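Porin (Rhodobacter capsulatus, PDB 2POR) forms channels in the outer membrane that let small hydrophilic solutes of up to about 0.6 kDa diffuse passively. Local coordinates at residues 5-10 against 22-27; 26-31 against 44-49; 149-154 against 166-171; 181-186 against 200-205. All coordinates share one frame; numbering follows the deposited sequence.

Contact 1: 5-10 against 22-27; sequences SGDARM and SSRSRV
Asp7 and Arg26 face each other in a hydrogen-bonded antiparallel pair and add a side-chain salt bridge to their backbone bonds. Arg26 grips the carboxylate side-on: NE donates to the syn lone pair of Asp7 OD1 at 3.0 Å, and NH2 reaches Asp7 OD2, also at 3.0 Å. The bend at chi3 of Arg26 (-60°) turns NE toward this carboxylate.

Stacking follows. The guanidinium of Arg9 lies flat on that of Arg24, centres 3.7 Å apart and planes 13° from parallel, while Arg26 NE lies over the opposite face of Arg24. Three positive groups thus form a pile, and Asp7 lies at the edge of the Arg26 layer; its negative charge probably eases their mutual repulsion.

Water completes the polar face. One molecule accepts from Arg24 NE at 2.8 Å and donates to Asp7 OD1; a second accepts from Arg9 NE and donates to Ser22 OG, itself bonded to Glu141 of the second subunit. The other face carries small and apolar side chains, with Ala8 CB against Ser25 CB at 3.9 Å.

Side chains thus alternate between this face, turned to the neighbouring subunit, and the charged one, consistent with a channel lining. Strands 2-14 and 19-34 form a hairpin; strand 292-300 closes the barrel beside Ala8 and Met10, and Phe45 of the second subunit packs on Ser25 and Val27.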
loop_
_atom_site.group_PDB
_atom_site.type_symbol
_atom_site.label_atom_id
_atom_site.label_comp_id
_atom_site.label_asym_id
_atom_site.label_seq_id
_atom_site.Cartn_x
_atom_site.Cartn_y
_atom_site.Cartn_z
ATOM N N SER A 5 9.971 7.094 9.969
ATOM C CA SER A 5 10.261 6.385 11.201
ATOM C C SER A 5 9.514 5.042 11.087
ATOM O O SER A 5 8.826 4.831 10.072
ATOM C CB SER A 5 9.767 7.154 12.400
ATOM O OG SER A 5 8.392 7.502 12.389
ATOM N N GLY A 6 9.596 4.140 12.042
ATOM C CA GLY A 6 8.911 2.856 11.948
ATOM C C GLY A 6 8.943 2.135 13.246
ATOM O O GLY A 6 9.477 2.590 14.270
ATOM N N ASP A 7 8.307 0.982 13.249
ATOM C CA ASP A 7 8.325 0.116 14.412
ATOM C C ASP A 7 8.100 -1.317 13.938
ATOM O O ASP A 7 7.790 -1.553 12.763
ATOM C CB ASP A 7 7.251 0.522 15.451
ATOM C CG ASP A 7 5.829 0.665 14.920
ATOM O OD1 ASP A 7 5.298 -0.277 14.354
ATOM O OD2 ASP A 7 5.272 1.734 15.032
ATOM N N ALA A 8 8.356 -2.269 14.821
ATOM C CA ALA A 8 8.223 -3.700 14.534
ATOM C C ALA A 8 8.125 -4.424 15.865
ATOM O O ALA A 8 8.370 -3.824 16.933
ATOM C CB ALA A 8 9.417 -4.258 13.754
ATOM N N ARG A 9 7.614 -5.665 15.876
ATOM C CA ARG A 9 7.499 -6.440 17.098
ATOM C C ARG A 9 7.475 -7.899 16.717
ATOM O O ARG A 9 7.171 -8.229 15.554
ATOM C CB ARG A 9 6.233 -6.041 17.860
ATOM C CG ARG A 9 4.948 -6.508 17.205
ATOM C CD ARG A 9 3.818 -5.766 17.829
ATOM N NE ARG A 9 2.583 -6.345 17.323
ATOM C CZ ARG A 9 1.375 -5.782 17.493
ATOM N NH1 ARG A 9 1.194 -4.611 18.123
ATOM N NH2 ARG A 9 0.318 -6.429 16.970
ATOM N N MET A 10 7.895 -8.797 17.583
ATOM C CA MET A 10 7.863 -10.230 17.295
ATOM C C MET A 10 7.883 -10.978 18.610
ATOM O O MET A 10 8.391 -10.459 19.607
ATOM C CB MET A 10 9.023 -10.693 16.412
ATOM C CG MET A 10 10.393 -10.659 17.018
ATOM S SD MET A 10 11.550 -11.419 15.883
ATOM C CE MET A 10 12.912 -10.732 16.739
ATOM N N SER A 22 3.416 -14.071 16.569
ATOM C CA SER A 22 2.737 -12.849 16.198
ATOM C C SER A 22 3.817 -11.789 15.933
ATOM O O SER A 22 4.645 -11.528 16.803
ATOM C CB SER A 22 1.848 -12.423 17.314
ATOM O OG SER A 22 1.036 -11.354 16.870
ATOM N N SER A 23 3.868 -11.185 14.758
ATOM C CA SER A 23 4.882 -10.194 14.428
ATOM C C SER A 23 4.339 -9.177 13.441
ATOM O O SER A 23 3.276 -9.407 12.851
ATOM C CB SER A 23 6.080 -10.941 13.872
ATOM O OG SER A 23 5.877 -11.590 12.635
ATOM N N ARG A 24 4.930 -8.000 13.263
ATOM C CA ARG A 24 4.517 -7.033 12.262
ATOM C C ARG A 24 5.634 -5.997 12.121
ATOM O O ARG A 24 6.491 -5.924 13.001
ATOM C CB ARG A 24 3.278 -6.247 12.649
ATOM C CG ARG A 24 3.318 -5.283 13.765
ATOM C CD ARG A 24 2.086 -4.471 13.750
ATOM N NE ARG A 24 2.243 -3.494 14.823
ATOM C CZ ARG A 24 1.285 -2.765 15.383
ATOM N NH1 ARG A 24 0.004 -2.858 15.043
ATOM N NH2 ARG A 24 1.646 -1.833 16.261
ATOM N N SER A 25 5.634 -5.203 11.075
ATOM C CA SER A 25 6.508 -4.049 10.973
ATOM C C SER A 25 5.684 -2.999 10.266
ATOM O O SER A 25 4.785 -3.303 9.456
ATOM C CB SER A 25 7.804 -4.386 10.200
ATOM O OG SER A 25 7.676 -5.049 8.976
ATOM N N ARG A 26 5.920 -1.716 10.571
ATOM C CA ARG A 26 5.183 -0.578 10.016
ATOM C C ARG A 26 6.181 0.567 9.727
ATOM O O ARG A 26 7.252 0.602 10.355
ATOM C CB ARG A 26 4.145 -0.060 11.013
ATOM C CG ARG A 26 3.235 -1.196 11.483
ATOM C CD ARG A 26 2.062 -0.660 12.241
ATOM N NE ARG A 26 2.529 0.071 13.376
ATOM C CZ ARG A 26 1.738 0.783 14.162
ATOM N NH1 ARG A 26 0.437 0.880 13.979
ATOM N NH2 ARG A 26 2.276 1.483 15.157
ATOM N N VAL A 27 5.863 1.470 8.815
ATOM C CA VAL A 27 6.666 2.658 8.503
ATOM C C VAL A 27 5.680 3.812 8.597
ATOM O O VAL A 27 4.523 3.687 8.146
ATOM C CB VAL A 27 7.268 2.551 7.085
ATOM C CG1 VAL A 27 7.799 3.876 6.544
ATOM C CG2 VAL A 27 8.422 1.570 7.190
HETATM O O HOH W 1 4.907 -2.794 15.425
HETATM O O HOH W 2 1.767 -8.775 16.050
#

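Contact 2: 26-31 against 44-49; sequences RVLFTM and SFKAHE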
loop_
_atom_site.group_PDB
_atom_site.type_symbol
_atom_site.label_atom_id
_atom_site.label_comp_id
_atom_site.label_asym_id
_atom_site.label_seq_id
_atom_site.Cartn_x
_atom_site.Cartn_y
_atom_site.Cartn_z
ATOM N N ARG A 26 5.920 -1.716 10.571
ATOM C CA ARG A 26 5.183 -0.578 10.016
ATOM C C ARG A 26 6.181 0.567 9.727
ATOM O O ARG A 26 7.252 0.602 10.355
ATOM C CB ARG A 26 4.145 -0.060 11.013
ATOM C CG ARG A 26 3.235 -1.196 11.483
ATOM C CD ARG A 26 2.062 -0.660 12.241
ATOM N NE ARG A 26 2.529 0.071 13.376
ATOM C CZ ARG A 26 1.738 0.783 14.162
ATOM N NH1 ARG A 26 0.437 0.880 13.979
ATOM N NH2 ARG A 26 2.276 1.483 15.157
ATOM N N VAL A 27 5.863 1.470 8.815
ATOM C CA VAL A 27 6.666 2.658 8.503
ATOM C C VAL A 27 5.680 3.812 8.597
ATOM O O VAL A 27 4.523 3.687 8.146
ATOM C CB VAL A 27 7.268 2.551 7.085
ATOM C CG1 VAL A 27 7.799 3.876 6.544
ATOM C CG2 VAL A 27 8.422 1.570 7.190
ATOM N N LEU A 28 6.123 4.907 9.238
ATOM C CA LEU A 28 5.371 6.138 9.329
ATOM C C LEU A 28 6.020 7.240 8.474
ATOM O O LEU A 28 7.234 7.453 8.487
ATOM C CB LEU A 28 5.282 6.553 10.805
ATOM C CG LEU A 28 4.660 7.915 11.119
ATOM C CD1 LEU A 28 3.162 7.969 10.833
ATOM C CD2 LEU A 28 4.866 8.169 12.579
ATOM N N PHE A 29 5.243 7.911 7.641
ATOM C CA PHE A 29 5.673 9.051 6.840
ATOM C C PHE A 29 5.264 10.282 7.615
ATOM O O PHE A 29 4.064 10.410 7.895
ATOM C CB PHE A 29 4.962 9.117 5.505
ATOM C CG PHE A 29 5.239 7.904 4.651
ATOM C CD1 PHE A 29 6.461 7.737 4.051
ATOM C CD2 PHE A 29 4.256 6.935 4.482
ATOM C CE1 PHE A 29 6.706 6.607 3.293
ATOM C CE2 PHE A 29 4.501 5.807 3.723
ATOM C CZ PHE A 29 5.727 5.638 3.128
ATOM N N THR A 30 6.171 11.200 8.014
ATOM C CA THR A 30 5.772 12.446 8.684
ATOM C C THR A 30 6.160 13.582 7.772
ATOM O O THR A 30 7.318 13.673 7.357
ATOM C CB THR A 30 6.479 12.605 9.972
ATOM O OG1 THR A 30 6.143 11.495 10.779
ATOM C CG2 THR A 30 6.068 13.851 10.657
ATOM N N MET A 31 5.218 14.417 7.383
ATOM C CA MET A 31 5.474 15.466 6.421
ATOM C C MET A 31 5.261 16.781 7.104
ATOM O O MET A 31 4.343 16.904 7.921
ATOM C CB MET A 31 4.536 15.340 5.236
ATOM C CG MET A 31 4.767 13.994 4.564
ATOM S SD MET A 31 3.951 13.869 2.978
ATOM C CE MET A 31 2.328 13.551 3.544
ATOM N N SER A 44 0.499 13.000 8.136
ATOM C CA SER A 44 1.215 11.758 8.332
ATOM C C SER A 44 0.250 10.578 8.140
ATOM O O SER A 44 -0.960 10.756 8.318
ATOM C CB SER A 44 1.808 11.668 9.731
ATOM O OG SER A 44 0.861 11.893 10.732
ATOM N N PHE A 45 0.807 9.438 7.797
ATOM C CA PHE A 45 0.070 8.191 7.694
ATOM C C PHE A 45 1.093 7.082 7.623
ATOM O O PHE A 45 2.271 7.359 7.338
ATOM C CB PHE A 45 -0.822 8.206 6.435
ATOM C CG PHE A 45 -0.162 8.303 5.077
ATOM C CD1 PHE A 45 0.255 7.166 4.404
ATOM C CD2 PHE A 45 0.025 9.554 4.489
ATOM C CE1 PHE A 45 0.862 7.286 3.147
ATOM C CE2 PHE A 45 0.629 9.659 3.240
ATOM C CZ PHE A 45 1.054 8.530 2.561
ATOM N N LYS A 46 0.702 5.825 7.884
ATOM C CA LYS A 46 1.619 4.711 7.839
ATOM C C LYS A 46 1.530 4.037 6.512
ATOM O O LYS A 46 0.532 4.189 5.797
ATOM C CB LYS A 46 1.331 3.706 8.929
ATOM C CG LYS A 46 1.405 4.411 10.264
ATOM C CD LYS A 46 1.442 3.474 11.434
ATOM C CE LYS A 46 1.462 4.275 12.723
ATOM N NZ LYS A 46 0.194 4.947 12.928
ATOM N N ALA A 47 2.524 3.252 6.151
ATOM C CA ALA A 47 2.607 2.722 4.819
ATOM C C ALA A 47 1.401 1.788 4.552
ATOM O O ALA A 47 0.861 1.764 3.438
ATOM C CB ALA A 47 3.875 1.905 4.664
ATOM N N HIS A 48 0.961 0.999 5.527
ATOM C CA HIS A 48 -0.171 0.073 5.308
ATOM C C HIS A 48 -1.488 0.821 5.170
ATOM O O HIS A 48 -2.475 0.210 4.778
ATOM C CB HIS A 48 -0.250 -0.949 6.468
ATOM C CG HIS A 48 -0.655 -0.390 7.811
ATOM N ND1 HIS A 48 0.067 0.279 8.702
ATOM C CD2 HIS A 48 -1.921 -0.479 8.329
ATOM C CE1 HIS A 48 -0.688 0.596 9.721
ATOM N NE2 HIS A 48 -1.897 0.130 9.488
ATOM N N GLU A 49 -1.512 2.138 5.426
ATOM C CA GLU A 49 -2.682 2.970 5.367
ATOM C C GLU A 49 -2.627 3.815 4.137
ATOM O O GLU A 49 -3.467 4.722 4.027
ATOM C CB GLU A 49 -2.797 3.993 6.460
ATOM C CG GLU A 49 -2.625 3.438 7.833
ATOM C CD GLU A 49 -2.664 4.517 8.911
ATOM O OE1 GLU A 49 -1.980 5.541 8.833
ATOM O OE2 GLU A 49 -3.399 4.314 9.868
HETATM O O HOH W 3 2.784 0.474 7.883
#
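Phe29 and Phe45 make up the close-packed part of this contact, a hydrogen-bonded pair in the hairpin of strands 19-34 and 40-46 whose rings lean together obliquely. Phe29 CD2 comes within 3.7 Å of Phe45 CE1, with the planes 52° apart. Phe29 CE2 also lies 3.8 Å from Ala47 CA, at the start of the 3-10 turn 47-49. Behind the rings the bond from Phe29 N to Phe45 O is 3.0 Å long and nearly straight, whereas its return from Phe45 N to Phe29 O is weak. Ala47 N donates to Val27 O at 2.9 Å, carrying the pairing beyond the end of strand 40-46.

The polar side is looser and partly exposed. Lys46 CE lies over one face of the Arg26 guanidinium, toward its rim, leaving Lys46 NZ 4.2 Å from Arg26 NH1 although both are probably positive. NE and NH2 of this guanidinium are already held by Asp7 on strand 2-14. A water accepts from His48 N and also bonds His48 ND1, and Glu49 OE1 accepts a hydrogen bond from Lys46 N at 2.9 Å, fixing the turn.

Strand 2-14 flanks strand 19-34 on the far side, with Leu4 against Val27 and Phe29. The phenylalanine side lies at the subunit interface of the homotrimer: Val27 of the third subunit packs on Phe29, while Phe45 rests on Ser50 and Ala53 of helix 50-53.

Contact 3: 149-154 against 166-171; sequences EMAVAA and GYEKID
Met150 and Lys169 lie side by side across a hydrogen-bonded pair, their chains running the same way, with Met150 SD 3.6 Å from Lys169 CE. Beneath them Lys169 N donates to Met150 O at 2.8 Å, an almost straight bond of 170°. In the next such pair Tyr167 N donates to Val152 O at 2.9 Å. On the other face two alanines carry the contact: Ala151 CB meets Glu168 CG at 3.8 Å, and Ala153 CB rests on Gly166 CA at 3.9 Å.

A second shell orients these groups. Lys169 NZ forms a salt bridge with Asp171 OD1 at 3.2 Å, two residues further along its own strand, and Tyr167 OH bonds Glu182 on the next strand. Both buried acids have partners in the loop around residues 104-111: Glu149 OE1 accepts from Gly107 N, while Glu168 is held through OE1 by Thr106 OG1 and through OE2 by Leu105 N. The barrel wall is thereby tied to a loop folded inward, as in other general porins.

Strands 148-158 and 161-171 form this hairpin between strands 128-134 and 181-192, and helix 78-83 packs over Ala151, Ala153 and Glu168.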
loop_
_atom_site.group_PDB
_atom_site.type_symbol
_atom_site.label_atom_id
_atom_site.label_comp_id
_atom_site.label_asym_id
_atom_site.label_seq_id
_atom_site.Cartn_x
_atom_site.Cartn_y
_atom_site.Cartn_z
ATOM N N GLU A 149 -21.220 12.946 14.787
ATOM C CA GLU A 149 -20.665 12.936 16.129
ATOM C C GLU A 149 -20.080 14.306 16.420
ATOM O O GLU A 149 -19.815 15.056 15.463
ATOM C CB GLU A 149 -19.573 11.910 16.273
ATOM C CG GLU A 149 -18.436 12.075 15.257
ATOM C CD GLU A 149 -17.378 11.000 15.270
ATOM O OE1 GLU A 149 -17.511 10.013 16.002
ATOM O OE2 GLU A 149 -16.411 11.151 14.516
ATOM N N MET A 150 -19.950 14.607 17.706
ATOM C CA MET A 150 -19.379 15.883 18.166
ATOM C C MET A 150 -18.891 15.713 19.571
ATOM O O MET A 150 -19.467 14.939 20.335
ATOM C CB MET A 150 -20.353 17.023 18.291
ATOM C CG MET A 150 -20.914 17.538 17.016
ATOM S SD MET A 150 -22.601 18.090 17.344
ATOM C CE MET A 150 -22.795 18.930 15.790
ATOM N N ALA A 151 -17.860 16.439 19.993
ATOM C CA ALA A 151 -17.398 16.363 21.369
ATOM C C ALA A 151 -16.637 17.660 21.665
ATOM O O ALA A 151 -16.224 18.401 20.737
ATOM C CB ALA A 151 -16.450 15.207 21.575
ATOM N N VAL A 152 -16.579 17.971 22.944
ATOM C CA VAL A 152 -15.859 19.145 23.422
ATOM C C VAL A 152 -15.177 18.656 24.710
ATOM O O VAL A 152 -15.702 17.781 25.418
ATOM C CB VAL A 152 -16.853 20.392 23.680
ATOM C CG1 VAL A 152 -17.513 20.823 22.377
ATOM C CG2 VAL A 152 -17.919 20.033 24.702
ATOM N N ALA A 153 -13.957 19.107 25.035
ATOM C CA ALA A 153 -13.289 18.713 26.272
ATOM C C ALA A 153 -12.351 19.849 26.724
ATOM O O ALA A 153 -11.895 20.642 25.879
ATOM C CB ALA A 153 -12.475 17.442 26.041
ATOM N N ALA A 154 -12.072 19.972 28.009
ATOM C CA ALA A 154 -11.159 20.988 28.519
ATOM C C ALA A 154 -10.340 20.358 29.596
ATOM O O ALA A 154 -10.794 19.421 30.248
ATOM C CB ALA A 154 -11.884 22.137 29.128
ATOM N N GLY A 166 -15.069 16.131 29.513
ATOM C CA GLY A 166 -15.416 16.061 28.124
ATOM C C GLY A 166 -16.871 15.662 27.996
ATOM O O GLY A 166 -17.457 15.089 28.916
ATOM N N TYR A 167 -17.430 16.018 26.878
ATOM C CA TYR A 167 -18.778 15.711 26.594
ATOM C C TYR A 167 -18.769 15.380 25.130
ATOM O O TYR A 167 -18.387 16.146 24.249
ATOM C CB TYR A 167 -19.583 16.911 26.887
ATOM C CG TYR A 167 -20.994 16.647 26.483
ATOM C CD1 TYR A 167 -21.801 15.803 27.230
ATOM C CD2 TYR A 167 -21.425 17.234 25.314
ATOM C CE1 TYR A 167 -23.079 15.550 26.768
ATOM C CE2 TYR A 167 -22.695 16.979 24.846
ATOM C CZ TYR A 167 -23.505 16.139 25.580
ATOM O OH TYR A 167 -24.766 15.882 25.082
ATOM N N GLU A 168 -19.374 14.237 24.900
ATOM C CA GLU A 168 -19.469 13.662 23.578
ATOM C C GLU A 168 -20.895 13.276 23.195
ATOM O O GLU A 168 -21.657 12.795 24.044
ATOM C CB GLU A 168 -18.644 12.419 23.522
ATOM C CG GLU A 168 -17.214 12.440 24.061
ATOM C CD GLU A 168 -16.486 11.174 23.681
ATOM O OE1 GLU A 168 -16.051 11.053 22.542
ATOM O OE2 GLU A 168 -16.335 10.291 24.500
ATOM N N LYS A 169 -21.272 13.440 21.945
ATOM C CA LYS A 169 -22.573 12.975 21.504
ATOM C C LYS A 169 -22.635 12.505 20.053
ATOM O O LYS A 169 -21.814 12.899 19.206
ATOM C CB LYS A 169 -23.578 14.068 21.734
ATOM C CG LYS A 169 -23.284 15.278 20.932
ATOM C CD LYS A 169 -24.523 16.067 21.124
ATOM C CE LYS A 169 -24.822 16.647 19.760
ATOM N NZ LYS A 169 -26.201 17.114 19.731
ATOM N N ILE A 170 -23.564 11.565 19.758
ATOM C CA ILE A 170 -23.826 11.090 18.390
ATOM C C ILE A 170 -25.324 11.323 18.118
ATOM O O ILE A 170 -26.179 10.893 18.881
ATOM C CB ILE A 170 -23.488 9.565 18.191
ATOM C CG1 ILE A 170 -22.027 9.226 18.536
ATOM C CG2 ILE A 170 -23.794 9.228 16.725
ATOM C CD1 ILE A 170 -21.666 7.750 18.397
ATOM N N ASP A 171 -25.659 12.107 17.119
ATOM C CA ASP A 171 -26.997 12.317 16.636
ATOM C C ASP A 171 -27.310 11.356 15.526
ATOM O O ASP A 171 -26.634 11.289 14.500
ATOM C CB ASP A 171 -27.190 13.682 16.063
ATOM C CG ASP A 171 -27.013 14.763 17.108
ATOM O OD1 ASP A 171 -27.230 14.497 18.297
ATOM O OD2 ASP A 171 -26.639 15.863 16.713
#

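Contact 4: 181-186 against 200-205; sequences MEQLEL and YYADGE
Gln183 NE2, lying 4.0 Å from Ala202 CB across this antiparallel barrel hairpin, is shared by two acceptors. It donates to Glu185 OE2 at 2.9 Å, using the anti lone pair of that oxygen, and to Pro103 O in the inward-folded loop. Gln183 OE1 in turn accepts from His229 NE2, which helps to fix the rotation of the amide. With CG anti to the backbone N (chi1 -175°), Gln183 lays its CG against the Ala202 methyl at 3.9 Å; Glu185 CG touches the same methyl at 4.1 Å. A small residue thus sits beneath a hydrogen-bonded polar pair, and Ser79 OG secures the other oxygen of Glu185.

Six backbone hydrogen bonds join the strands, the straightest running from Leu184 N to Asp203 O at 169°. Leu184 and Leu186 stand on the barrel surface, consistent with a lipid-facing side. One detergent molecule touches Leu186 and Tyr200, another Gln183. Tyr200 points its ring to the opposite face, where its OH bonds Gln250.

Toward the other end of the hairpin two acids meet through their methylenes, with Glu182 CG 4.2 Å from Glu205 CG.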
loop_
_atom_site.group_PDB
_atom_site.type_symbol
_atom_site.label_atom_id
_atom_site.label_comp_id
_atom_site.label_asym_id
_atom_site.label_seq_id
_atom_site.Cartn_x
_atom_site.Cartn_y
_atom_site.Cartn_z
ATOM N N MET A 181 -27.064 9.244 21.241
ATOM C CA MET A 181 -26.227 8.779 22.331
ATOM C C MET A 181 -25.447 9.979 22.902
ATOM O O MET A 181 -25.250 10.978 22.193
ATOM C CB MET A 181 -25.238 7.728 21.823
ATOM C CG MET A 181 -25.855 6.558 21.032
ATOM S SD MET A 181 -24.792 5.141 20.752
ATOM C CE MET A 181 -24.988 5.219 19.020
ATOM N N GLU A 182 -25.022 9.943 24.157
ATOM C CA GLU A 182 -24.181 10.989 24.706
ATOM C C GLU A 182 -23.403 10.399 25.839
ATOM O O GLU A 182 -23.772 9.334 26.360
ATOM C CB GLU A 182 -24.963 12.156 25.223
ATOM C CG GLU A 182 -25.922 11.804 26.324
ATOM C CD GLU A 182 -26.465 13.012 27.073
ATOM O OE1 GLU A 182 -26.883 13.992 26.443
ATOM O OE2 GLU A 182 -26.444 12.950 28.306
ATOM N N GLN A 183 -22.277 11.027 26.205
ATOM C CA GLN A 183 -21.447 10.545 27.300
ATOM C C GLN A 183 -20.699 11.754 27.849
ATOM O O GLN A 183 -20.265 12.610 27.071
ATOM C CB GLN A 183 -20.470 9.502 26.776
ATOM C CG GLN A 183 -19.633 8.834 27.825
ATOM C CD GLN A 183 -18.853 7.722 27.184
ATOM O OE1 GLN A 183 -19.436 6.713 26.868
ATOM N NE2 GLN A 183 -17.558 7.722 26.929
ATOM N N LEU A 184 -20.622 11.832 29.160
ATOM C CA LEU A 184 -19.900 12.877 29.853
ATOM C C LEU A 184 -18.732 12.206 30.525
ATOM O O LEU A 184 -18.919 11.128 31.087
ATOM C CB LEU A 184 -20.750 13.519 30.915
ATOM C CG LEU A 184 -20.034 14.569 31.800
ATOM C CD1 LEU A 184 -20.019 15.967 31.145
ATOM C CD2 LEU A 184 -20.743 14.603 33.136
ATOM N N GLU A 185 -17.518 12.766 30.505
ATOM C CA GLU A 185 -16.360 12.151 31.147
ATOM C C GLU A 185 -15.671 13.135 32.114
ATOM O O GLU A 185 -15.653 14.346 31.837
ATOM C CB GLU A 185 -15.261 11.750 30.155
ATOM C CG GLU A 185 -15.531 10.688 29.100
ATOM C CD GLU A 185 -15.890 11.183 27.714
ATOM O OE1 GLU A 185 -15.584 12.300 27.321
ATOM O OE2 GLU A 185 -16.491 10.416 26.993
ATOM N N LEU A 186 -15.112 12.598 33.197
ATOM C CA LEU A 186 -14.239 13.326 34.116
ATOM C C LEU A 186 -12.995 12.480 34.091
ATOM O O LEU A 186 -13.077 11.246 34.176
ATOM C CB LEU A 186 -14.685 13.340 35.574
ATOM C CG LEU A 186 -16.033 13.941 35.767
ATOM C CD1 LEU A 186 -16.471 13.659 37.185
ATOM C CD2 LEU A 186 -15.988 15.407 35.397
ATOM N N TYR A 200 -10.723 7.725 35.256
ATOM C CA TYR A 200 -11.789 8.466 34.593
ATOM C C TYR A 200 -13.125 7.902 35.109
ATOM O O TYR A 200 -13.161 6.793 35.646
ATOM C CB TYR A 200 -11.728 8.305 33.054
ATOM C CG TYR A 200 -12.110 6.891 32.580
ATOM C CD1 TYR A 200 -11.202 5.838 32.621
ATOM C CD2 TYR A 200 -13.430 6.650 32.157
ATOM C CE1 TYR A 200 -11.604 4.551 32.253
ATOM C CE2 TYR A 200 -13.837 5.370 31.792
ATOM C CZ TYR A 200 -12.927 4.329 31.843
ATOM O OH TYR A 200 -13.371 3.060 31.491
ATOM N N TYR A 201 -14.180 8.637 34.889
ATOM C CA TYR A 201 -15.502 8.174 35.161
ATOM C C TYR A 201 -16.291 8.692 33.967
ATOM O O TYR A 201 -16.118 9.844 33.547
ATOM C CB TYR A 201 -15.970 8.781 36.479
ATOM C CG TYR A 201 -17.456 8.526 36.665
ATOM C CD1 TYR A 201 -17.843 7.295 37.154
ATOM C CD2 TYR A 201 -18.377 9.508 36.309
ATOM C CE1 TYR A 201 -19.182 7.030 37.291
ATOM C CE2 TYR A 201 -19.720 9.241 36.441
ATOM C CZ TYR A 201 -20.099 8.000 36.935
ATOM O OH TYR A 201 -21.444 7.708 37.081
ATOM N N ALA A 202 -17.193 7.875 33.408
ATOM C CA ALA A 202 -18.008 8.279 32.258
ATOM C C ALA A 202 -19.449 7.829 32.528
ATOM O O ALA A 202 -19.678 6.777 33.121
ATOM C CB ALA A 202 -17.556 7.600 30.941
ATOM N N ASP A 203 -20.402 8.592 32.061
ATOM C CA ASP A 203 -21.789 8.319 32.311
ATOM C C ASP A 203 -22.595 8.808 31.119
ATOM O O ASP A 203 -22.306 9.898 30.589
ATOM C CB ASP A 203 -22.150 9.058 33.603
ATOM C CG ASP A 203 -23.553 8.796 34.068
ATOM O OD1 ASP A 203 -23.807 7.772 34.699
ATOM O OD2 ASP A 203 -24.402 9.618 33.767
ATOM N N GLY A 204 -23.618 8.083 30.647
ATOM C CA GLY A 204 -24.438 8.630 29.574
ATOM C C GLY A 204 -25.495 7.642 29.127
ATOM O O GLY A 204 -25.998 6.840 29.934
ATOM N N GLU A 205 -25.801 7.668 27.837
ATOM C CA GLU A 205 -26.736 6.693 27.317
ATOM C C GLU A 205 -26.362 6.309 25.915
ATOM O O GLU A 205 -25.800 7.096 25.154
ATOM C CB GLU A 205 -28.162 7.219 27.328
ATOM C CG GLU A 205 -28.428 8.408 26.457
ATOM C CD GLU A 205 -29.816 9.017 26.641
ATOM O OE1 GLU A 205 -30.281 9.099 27.784
ATOM O OE2 GLU A 205 -30.399 9.424 25.624
#

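All four contacts join successive strands of one 16-stranded barrel, and they fall into two touching pairs. Contacts 1 and 2 share Arg26 and Val27, and their centres lie 12 Å apart; both meet the second subunit. Contacts 3 and 4, with centres 10 Å apart, are joined by a probable hydrogen bond from Glu185 N to Gly166 O, 2.8 Å. There Glu168 OE2 and Glu185 OE2 approach to 2.5 Å, which suggests that one acid may be protonated. Contacts 1 and 4 lie about 34 Å apart between centres. The cationic row of contact 1 and the acids of contacts 3 and 4, with the side chain of Glu168 about 9 Å from a bound calcium ion, probably set a transverse charge asymmetry.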